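Local coordinates for protein condensin complex subunit 3 (Schizosaccharomyces pombe, PDB 5OQR) that serves as a regulatory subunit of condensin, the complex required to convert interphase chromatin into condensed, mitotic-like chromosomes, at residues Ala246-Ala251 against Phe286-Asp291; Leu280-Phe285 against Ser311-Thr316; Ile645-Cys650 against His707-Asn712. All coordinates share one frame; numbering follows the deposited sequence.

How the interactions relate
The three contacts illustrate how a curved all-helical solenoid is held together by local helix-to-helix packing. Interactions 1 and 2 are neighbours, centres 12 Å apart, and share helix 275-288: its C-terminal end meets helix 240-257 in interaction 1, while its middle crosses helix 308-324 in interaction 2. Phe285, packed on Leu250 and Ala251, joins them. Interaction 3 lies on the opposite side of the chain's centre, its own centre about 50 Å from those of the other two. Interactions 2 and 3 are buried and mainly apolar, the third adding an aromatic face and an imidazole. Interaction 1, only partly buried, supplements its methyl packing with an arginine-to-carbonyl hydrogen bond.

Interaction 1 of 3, residues Ala246-Ala251 against Phe286-Asp291; sequences AADMLA and FDVRVD
Val288 spreads its two methyl groups over the flank that Ala247, Asp248 and Ala251 form on helix 240-257. With CG1 anti to the backbone N (chi1 180°) and CG2 anti to the carbonyl carbon, the branches take separate partners. CG2 of Val288 comes to 3.7 Å from CB of Ala247, while CG1 of Val288 lies 3.8 Å from CB of Ala251, one helical turn further on. Asp248 crosses the valine obliquely and brings OD1 to 3.8 Å from Val288 CG1; the charge of this oxygen is met by Lys244, with which it forms a salt bridge. The nearest CA atoms across the contact, of Ala251 and Val288, are 6.8 Å apart. Such lateral packing of helices close in sequence builds an alpha-solenoid; helix 262-266 lies between these two in the chain, and helix 240-257 falls in the fifth HEAT repeat. Arg289, the first residue past helix 275-288 to leave helical geometry, carries the contact beyond the last turn. Its chain bends at chi2 and chi3, and CG of Arg289 rests 4.0 Å from CB of Ala251. From there NH1 of Arg289 donates a hydrogen bond to Ala251 O at 2.7 Å. The nitrogen sits nearly along the C=O axis and the oxygen lies in the guanidinium plane, yet the N-H...O angle is a bent 133°. Tyr252 touches the side chains of both Val288 and Arg289.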
loop_
_atom_site.group_PDB
_atom_site.type_symbol
_atom_site.label_atom_id
_atom_site.label_comp_id
_atom_site.label_asym_id
_atom_site.label_seq_id
_atom_site.Cartn_x
_atom_site.Cartn_y
_atom_site.Cartn_z
ATOM N N ALA A 246 -7.013 3.396 -13.428
ATOM C CA ALA A 246 -8.104 2.715 -12.742
ATOM C C ALA A 246 -9.375 3.553 -12.765
ATOM O O ALA A 246 -10.478 3.014 -12.900
ATOM C CB ALA A 246 -7.697 2.399 -11.305
ATOM N N ALA A 247 -9.238 4.873 -12.635
ATOM C CA ALA A 247 -10.401 5.749 -12.695
ATOM C C ALA A 247 -11.007 5.778 -14.091
ATOM O O ALA A 247 -12.225 5.930 -14.233
ATOM C CB ALA A 247 -10.015 7.159 -12.252
ATOM N N ASP A 248 -10.181 5.632 -15.130
ATOM C CA ASP A 248 -10.699 5.623 -16.495
ATOM C C ASP A 248 -11.416 4.315 -16.803
ATOM O O ASP A 248 -12.451 4.313 -17.476
ATOM C CB ASP A 248 -9.563 5.863 -17.489
ATOM C CG ASP A 248 -9.189 7.330 -17.610
ATOM O OD1 ASP A 248 -9.527 8.110 -16.698
ATOM O OD2 ASP A 248 -8.556 7.704 -18.619
ATOM N N MET A 249 -10.877 3.191 -16.327
ATOM C CA MET A 249 -11.569 1.917 -16.482
ATOM C C MET A 249 -12.921 1.953 -15.791
ATOM O O MET A 249 -13.900 1.390 -16.291
ATOM C CB MET A 249 -10.711 0.790 -15.912
ATOM C CG MET A 249 -11.418 -0.562 -15.798
ATOM S SD MET A 249 -10.555 -1.687 -14.689
ATOM C CE MET A 249 -10.802 -0.865 -13.117
ATOM N N LEU A 250 -12.986 2.602 -14.631
ATOM C CA LEU A 250 -14.232 2.689 -13.885
ATOM C C LEU A 250 -15.210 3.642 -14.559
ATOM O O LEU A 250 -16.418 3.383 -14.588
ATOM C CB LEU A 250 -13.926 3.131 -12.451
ATOM C CG LEU A 250 -15.040 3.278 -11.411
ATOM C CD1 LEU A 250 -15.645 4.670 -11.455
ATOM C CD2 LEU A 250 -16.114 2.212 -11.579
ATOM N N ALA A 251 -14.707 4.730 -15.135
ATOM C CA ALA A 251 -15.557 5.807 -15.621
ATOM C C ALA A 251 -15.930 5.685 -17.092
ATOM O O ALA A 251 -16.779 6.452 -17.556
ATOM C CB ALA A 251 -14.868 7.156 -15.392
ATOM N N PHE A 286 -16.515 11.172 -10.889
ATOM C CA PHE A 286 -16.847 12.555 -11.197
ATOM C C PHE A 286 -15.624 13.449 -11.323
ATOM O O PHE A 286 -15.752 14.575 -11.812
ATOM C CB PHE A 286 -17.794 13.115 -10.135
ATOM C CG PHE A 286 -19.193 12.588 -10.244
ATOM C CD1 PHE A 286 -19.951 12.840 -11.371
ATOM C CD2 PHE A 286 -19.751 11.843 -9.223
ATOM C CE1 PHE A 286 -21.237 12.356 -11.482
ATOM C CE2 PHE A 286 -21.037 11.357 -9.327
ATOM C CZ PHE A 286 -21.781 11.615 -10.459
ATOM N N ASP A 287 -14.450 12.988 -10.892
ATOM C CA ASP A 287 -13.219 13.677 -11.261
ATOM C C ASP A 287 -12.919 13.472 -12.739
ATOM O O ASP A 287 -12.424 14.382 -13.412
ATOM C CB ASP A 287 -12.055 13.184 -10.402
ATOM C CG ASP A 287 -12.031 13.819 -9.022
ATOM O OD1 ASP A 287 -12.501 14.967 -8.882
ATOM O OD2 ASP A 287 -11.534 13.172 -8.077
ATOM N N VAL A 288 -13.229 12.286 -13.261
ATOM C CA VAL A 288 -13.038 12.004 -14.678
ATOM C C VAL A 288 -14.169 12.603 -15.505
ATOM O O VAL A 288 -13.939 13.135 -16.596
ATOM C CB VAL A 288 -12.927 10.484 -14.896
ATOM C CG1 VAL A 288 -12.737 10.163 -16.370
ATOM C CG2 VAL A 288 -11.785 9.908 -14.074
ATOM N N ARG A 289 -15.399 12.521 -15.009
ATOM C CA ARG A 289 -16.590 12.934 -15.748
ATOM C C ARG A 289 -17.265 14.074 -14.990
ATOM O O ARG A 289 -18.369 13.915 -14.462
ATOM C CB ARG A 289 -17.553 11.745 -15.940
ATOM C CG ARG A 289 -16.898 10.441 -16.399
ATOM C CD ARG A 289 -16.637 10.417 -17.893
ATOM N NE ARG A 289 -17.862 10.588 -18.670
ATOM C CZ ARG A 289 -18.673 9.601 -19.035
ATOM N NH1 ARG A 289 -18.408 8.346 -18.702
ATOM N NH2 ARG A 289 -19.760 9.870 -19.740
ATOM N N VAL A 290 -16.603 15.233 -14.942
ATOM C CA VAL A 290 -17.169 16.378 -14.235
ATOM C C VAL A 290 -18.469 16.827 -14.888
ATOM O O VAL A 290 -19.356 17.365 -14.215
ATOM C CB VAL A 290 -16.148 17.530 -14.178
ATOM C CG1 VAL A 290 -16.732 18.720 -13.428
ATOM C CG2 VAL A 290 -14.864 17.071 -13.519
ATOM N N ASP A 291 -18.603 16.625 -16.200
ATOM C CA ASP A 291 -19.817 17.042 -16.892
ATOM C C ASP A 291 -21.051 16.379 -16.296
ATOM O O ASP A 291 -22.122 16.992 -16.226
ATOM C CB ASP A 291 -19.709 16.717 -18.382
ATOM C CG ASP A 291 -19.349 15.262 -18.638
ATOM O OD1 ASP A 291 -18.465 14.734 -17.931
ATOM O OD2 ASP A 291 -19.950 14.646 -19.542
#

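Interaction 2 of 3, residues Leu280-Phe285 against Ser311-Thr316; sequences LAIKKF and SLLART
This is a buried, largely apolar helix-helix contact in which Ile282 of helix 275-288 meets Leu312, Leu313 and Thr316 of helix 308-324. The short axes pass 10.2 Å apart and cross at -57°, and Ile282 makes most of the contact. Its CG2, anti to the backbone N, does most of the touching: Ile282 CG2 lies 3.6 Å from Thr316 CG2 and 4.0 Å from Leu313 CD1. The longer branch also reaches the partner helix, Ile282 CD1 lying 4.2 Å from Leu312 CD2 and near the Thr316 hydroxyl. Thr316 offers its methyl to the partner helix and turns its hydroxyl back to its own, where OG1 of Thr316 donates to Leu312 O at 2.9 Å. That carbonyl also accepts from Thr316 N, the two donors arriving from opposite faces of its plane, and the polar end of a buried threonine is thereby satisfied. Lys283 adds its aliphatic stem, CG lying 3.7 Å from Thr316 CG2, and its extended chain ends in a salt bridge with Glu319, which also binds Arg315. Phe361 and Gln365 of helix 356-372 touch Leu312, so helix 308-324 packs against helices 275-288 and 356-372, the stacking typical of an alpha-solenoid, the fold of HEAT-repeat proteins.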
loop_
_atom_site.group_PDB
_atom_site.type_symbol
_atom_site.label_atom_id
_atom_site.label_comp_id
_atom_site.label_asym_id
_atom_site.label_seq_id
_atom_site.Cartn_x
_atom_site.Cartn_y
_atom_site.Cartn_z
ATOM N N LEU A 280 -15.274 6.484 -2.630
ATOM C CA LEU A 280 -14.112 6.848 -3.433
ATOM C C LEU A 280 -14.382 6.647 -4.919
ATOM O O LEU A 280 -14.006 7.486 -5.744
ATOM C CB LEU A 280 -12.901 6.029 -2.989
ATOM C CG LEU A 280 -11.597 6.224 -3.765
ATOM C CD1 LEU A 280 -11.075 7.640 -3.608
ATOM C CD2 LEU A 280 -10.563 5.217 -3.304
ATOM N N ALA A 281 -15.035 5.541 -5.278
ATOM C CA ALA A 281 -15.361 5.296 -6.678
ATOM C C ALA A 281 -16.230 6.411 -7.247
ATOM O O ALA A 281 -15.998 6.878 -8.367
ATOM C CB ALA A 281 -16.059 3.945 -6.823
ATOM N N ILE A 282 -17.234 6.851 -6.490
ATOM C CA ILE A 282 -18.100 7.930 -6.958
ATOM C C ILE A 282 -17.288 9.199 -7.168
ATOM O O ILE A 282 -17.399 9.867 -8.201
ATOM C CB ILE A 282 -19.259 8.153 -5.968
ATOM C CG1 ILE A 282 -20.176 6.929 -5.941
ATOM C CG2 ILE A 282 -20.063 9.401 -6.339
ATOM C CD1 ILE A 282 -21.190 6.940 -4.815
ATOM N N LYS A 283 -16.463 9.555 -6.184
ATOM C CA LYS A 283 -15.666 10.771 -6.294
ATOM C C LYS A 283 -14.729 10.709 -7.492
ATOM O O LYS A 283 -14.587 11.691 -8.227
ATOM C CB LYS A 283 -14.878 10.995 -5.005
ATOM C CG LYS A 283 -15.757 11.205 -3.791
ATOM C CD LYS A 283 -14.964 11.661 -2.587
ATOM C CE LYS A 283 -15.885 12.064 -1.452
ATOM N NZ LYS A 283 -15.147 12.606 -0.284
ATOM N N LYS A 284 -14.088 9.561 -7.709
ATOM C CA LYS A 284 -13.166 9.440 -8.832
ATOM C C LYS A 284 -13.908 9.450 -10.162
ATOM O O LYS A 284 -13.419 10.017 -11.145
ATOM C CB LYS A 284 -12.331 8.166 -8.691
ATOM C CG LYS A 284 -11.259 8.233 -7.614
ATOM C CD LYS A 284 -10.330 9.417 -7.832
ATOM C CE LYS A 284 -8.985 9.212 -7.157
ATOM N NZ LYS A 284 -9.068 9.320 -5.676
ATOM N N PHE A 285 -15.084 8.828 -10.218
ATOM C CA PHE A 285 -15.881 8.880 -11.438
ATOM C C PHE A 285 -16.158 10.320 -11.848
ATOM O O PHE A 285 -16.049 10.670 -13.029
ATOM C CB PHE A 285 -17.192 8.120 -11.242
ATOM C CG PHE A 285 -18.151 8.261 -12.390
ATOM C CD1 PHE A 285 -19.109 9.259 -12.390
ATOM C CD2 PHE A 285 -18.093 7.397 -13.469
ATOM C CE1 PHE A 285 -19.989 9.397 -13.443
ATOM C CE2 PHE A 285 -18.972 7.527 -14.528
ATOM C CZ PHE A 285 -19.921 8.529 -14.514
ATOM N N SER A 311 -29.077 6.704 -1.690
ATOM C CA SER A 311 -28.764 7.590 -0.573
ATOM C C SER A 311 -27.268 7.867 -0.492
ATOM O O SER A 311 -26.855 8.986 -0.170
ATOM C CB SER A 311 -29.269 6.984 0.734
ATOM O OG SER A 311 -28.574 5.793 1.050
ATOM N N LEU A 312 -26.441 6.859 -0.775
ATOM C CA LEU A 312 -24.998 7.064 -0.762
ATOM C C LEU A 312 -24.578 8.057 -1.835
ATOM O O LEU A 312 -23.656 8.853 -1.629
ATOM C CB LEU A 312 -24.280 5.732 -0.962
ATOM C CG LEU A 312 -22.752 5.788 -0.904
ATOM C CD1 LEU A 312 -22.280 6.006 0.516
ATOM C CD2 LEU A 312 -22.166 4.521 -1.469
ATOM N N LEU A 313 -25.241 8.022 -2.992
ATOM C CA LEU A 313 -24.902 8.950 -4.066
ATOM C C LEU A 313 -25.154 10.393 -3.652
ATOM O O LEU A 313 -24.349 11.281 -3.952
ATOM C CB LEU A 313 -25.705 8.609 -5.321
ATOM C CG LEU A 313 -25.498 9.546 -6.511
ATOM C CD1 LEU A 313 -24.042 9.546 -6.960
ATOM C CD2 LEU A 313 -26.418 9.153 -7.650
ATOM N N ALA A 314 -26.272 10.652 -2.974
ATOM C CA ALA A 314 -26.571 12.012 -2.544
ATOM C C ALA A 314 -25.574 12.487 -1.495
ATOM O O ALA A 314 -25.114 13.633 -1.541
ATOM C CB ALA A 314 -28.000 12.087 -2.006
ATOM N N ARG A 315 -25.225 11.621 -0.543
ATOM C CA ARG A 315 -24.276 12.004 0.496
ATOM C C ARG A 315 -22.903 12.299 -0.095
ATOM O O ARG A 315 -22.199 13.201 0.373
ATOM C CB ARG A 315 -24.192 10.900 1.551
ATOM C CG ARG A 315 -22.994 10.998 2.489
ATOM C CD ARG A 315 -21.815 10.177 1.976
ATOM N NE ARG A 315 -20.698 10.163 2.918
ATOM C CZ ARG A 315 -20.357 9.136 3.689
ATOM N NH1 ARG A 315 -19.323 9.247 4.507
ATOM N NH2 ARG A 315 -21.032 7.996 3.651
ATOM N N THR A 316 -22.499 11.543 -1.118
ATOM C CA THR A 316 -21.206 11.783 -1.749
ATOM C C THR A 316 -21.247 13.028 -2.627
ATOM O O THR A 316 -20.308 13.832 -2.615
ATOM C CB THR A 316 -20.786 10.565 -2.572
ATOM O OG1 THR A 316 -20.858 9.386 -1.760
ATOM C CG2 THR A 316 -19.359 10.731 -3.078
#

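Interaction 3 of 3, residues Ile645-Cys650 against His707-Asn712; sequences IATIFC and HLHLAN
Leu710 reaches into the angle between Ala646 and Phe649, and its two methyls divide the work. Its CG stands anti to the backbone N, and the bond to CB points neither toward nor away from helix 639-661, yet the end of the chain reaches it. CD2 of Leu710 sits over the centre of the Phe649 ring, 4.0 Å from the centroid and 10° off the normal, a CH-pi contact. CD1 of Leu710 instead meets the root of the ring, 3.6 Å from Phe649 CG, and approaches Ala646 CB at 4.1 Å. Phe649 likewise holds its CG anti to the backbone N, the two side chains cross at about a right angle, and the ring turns one face to Leu710 CD2. His709, its CG also anti to the backbone N (chi1 169°), serves the other flank: ND1 of His709 lies 4.0 Å from Ala646 CB in an oblique approach. At the edge of the imidazole, CE1 of His709 is 3.5 Å from Thr647 OG1, a hydroxyl that is hydrogen-bonded to Trp643 O; the indole of Trp643 stacks with the His709 ring. The short axes run 9.0 Å apart at -30°. Around the pair, helix 669-682 packs on Phe649 and Leu710 through Leu680, while helix 706-717, within the ninth HEAT repeat, turns Leu708 and Asn712 to helix 745-759.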
loop_
_atom_site.group_PDB
_atom_site.type_symbol
_atom_site.label_atom_id
_atom_site.label_comp_id
_atom_site.label_asym_id
_atom_site.label_seq_id
_atom_site.Cartn_x
_atom_site.Cartn_y
_atom_site.Cartn_z
ATOM N N ILE A 645 18.358 6.657 17.177
ATOM C CA ILE A 645 18.356 5.347 16.535
ATOM C C ILE A 645 19.778 4.824 16.393
ATOM O O ILE A 645 20.038 3.632 16.587
ATOM C CB ILE A 645 17.634 5.425 15.176
ATOM C CG1 ILE A 645 16.179 5.859 15.381
ATOM C CG2 ILE A 645 17.684 4.076 14.457
ATOM C CD1 ILE A 645 15.448 6.208 14.106
ATOM N N ALA A 646 20.724 5.703 16.059
ATOM C CA ALA A 646 22.122 5.295 15.989
ATOM C C ALA A 646 22.659 4.912 17.362
ATOM O O ALA A 646 23.592 4.109 17.459
ATOM C CB ALA A 646 22.964 6.414 15.379
ATOM N N THR A 647 22.079 5.462 18.429
ATOM C CA THR A 647 22.569 5.187 19.775
ATOM C C THR A 647 22.237 3.769 20.227
ATOM O O THR A 647 22.944 3.212 21.074
ATOM C CB THR A 647 21.987 6.209 20.748
ATOM O OG1 THR A 647 22.466 7.513 20.401
ATOM C CG2 THR A 647 22.383 5.897 22.188
ATOM N N ILE A 648 21.171 3.177 19.694
ATOM C CA ILE A 648 20.794 1.803 20.007
ATOM C C ILE A 648 20.910 0.895 18.800
ATOM O O ILE A 648 20.699 -0.319 18.923
ATOM C CB ILE A 648 19.374 1.729 20.608
ATOM C CG1 ILE A 648 18.333 2.374 19.686
ATOM C CG2 ILE A 648 19.341 2.395 21.971
ATOM C CD1 ILE A 648 17.715 1.426 18.689
ATOM N N PHE A 649 21.238 1.450 17.634
ATOM C CA PHE A 649 21.477 0.689 16.415
ATOM C C PHE A 649 22.198 -0.631 16.673
ATOM O O PHE A 649 21.666 -1.712 16.396
ATOM C CB PHE A 649 22.287 1.570 15.459
ATOM C CG PHE A 649 22.495 0.978 14.096
ATOM C CD1 PHE A 649 23.416 -0.034 13.893
ATOM C CD2 PHE A 649 21.789 1.460 13.011
ATOM C CE1 PHE A 649 23.610 -0.566 12.640
ATOM C CE2 PHE A 649 21.982 0.933 11.758
ATOM C CZ PHE A 649 22.892 -0.081 11.569
ATOM N N CYS A 650 23.422 -0.556 17.197
ATOM C CA CYS A 650 24.263 -1.745 17.293
ATOM C C CYS A 650 23.624 -2.806 18.177
ATOM O O CYS A 650 23.598 -3.989 17.824
ATOM C CB CYS A 650 25.646 -1.363 17.823
ATOM S SG CYS A 650 26.628 -0.389 16.671
ATOM N N HIS A 707 25.877 9.380 11.183
ATOM C CA HIS A 707 26.585 8.226 10.644
ATOM C C HIS A 707 28.016 8.161 11.163
ATOM O O HIS A 707 28.527 7.073 11.449
ATOM C CB HIS A 707 26.560 8.265 9.118
ATOM C CG HIS A 707 25.375 7.577 8.515
ATOM N ND1 HIS A 707 25.169 7.511 7.155
ATOM C CD2 HIS A 707 24.335 6.923 9.084
ATOM C CE1 HIS A 707 24.057 6.843 6.911
ATOM N NE2 HIS A 707 23.532 6.476 8.064
ATOM N N LEU A 708 28.681 9.307 11.293
ATOM C CA LEU A 708 29.994 9.298 11.922
ATOM C C LEU A 708 29.883 8.970 13.404
ATOM O O LEU A 708 30.785 8.342 13.969
ATOM C CB LEU A 708 30.690 10.643 11.719
ATOM C CG LEU A 708 32.205 10.631 11.932
ATOM C CD1 LEU A 708 32.900 9.747 10.904
ATOM C CD2 LEU A 708 32.758 12.040 11.873
ATOM N N HIS A 709 28.790 9.384 14.046
ATOM C CA HIS A 709 28.523 8.944 15.408
ATOM C C HIS A 709 28.269 7.444 15.453
ATOM O O HIS A 709 28.676 6.767 16.402
ATOM C CB HIS A 709 27.329 9.708 15.980
ATOM C CG HIS A 709 26.818 9.151 17.271
ATOM N ND1 HIS A 709 25.552 8.622 17.404
ATOM C CD2 HIS A 709 27.406 9.026 18.483
ATOM C CE1 HIS A 709 25.380 8.201 18.644
ATOM N NE2 HIS A 709 26.491 8.434 19.319
ATOM N N LEU A 710 27.605 6.905 14.429
ATOM C CA LEU A 710 27.345 5.472 14.387
ATOM C C LEU A 710 28.637 4.684 14.204
ATOM O O LEU A 710 28.783 3.584 14.746
ATOM C CB LEU A 710 26.357 5.156 13.265
ATOM C CG LEU A 710 25.947 3.690 13.121
ATOM C CD1 LEU A 710 25.262 3.192 14.380
ATOM C CD2 LEU A 710 25.049 3.512 11.916
ATOM N N ALA A 711 29.581 5.226 13.434
ATOM C CA ALA A 711 30.890 4.597 13.314
ATOM C C ALA A 711 31.538 4.434 14.683
ATOM O O ALA A 711 32.039 3.357 15.024
ATOM C CB ALA A 711 31.780 5.424 12.390
ATOM N N ASN A 712 31.527 5.497 15.489
ATOM C CA ASN A 712 32.064 5.406 16.841
ATOM C C ASN A 712 31.344 4.334 17.650
ATOM O O ASN A 712 31.976 3.595 18.413
ATOM C CB ASN A 712 31.961 6.763 17.536
ATOM C CG ASN A 712 32.696 7.853 16.792
ATOM O OD1 ASN A 712 33.655 7.591 16.068
ATOM N ND2 ASN A 712 32.248 9.090 16.964
#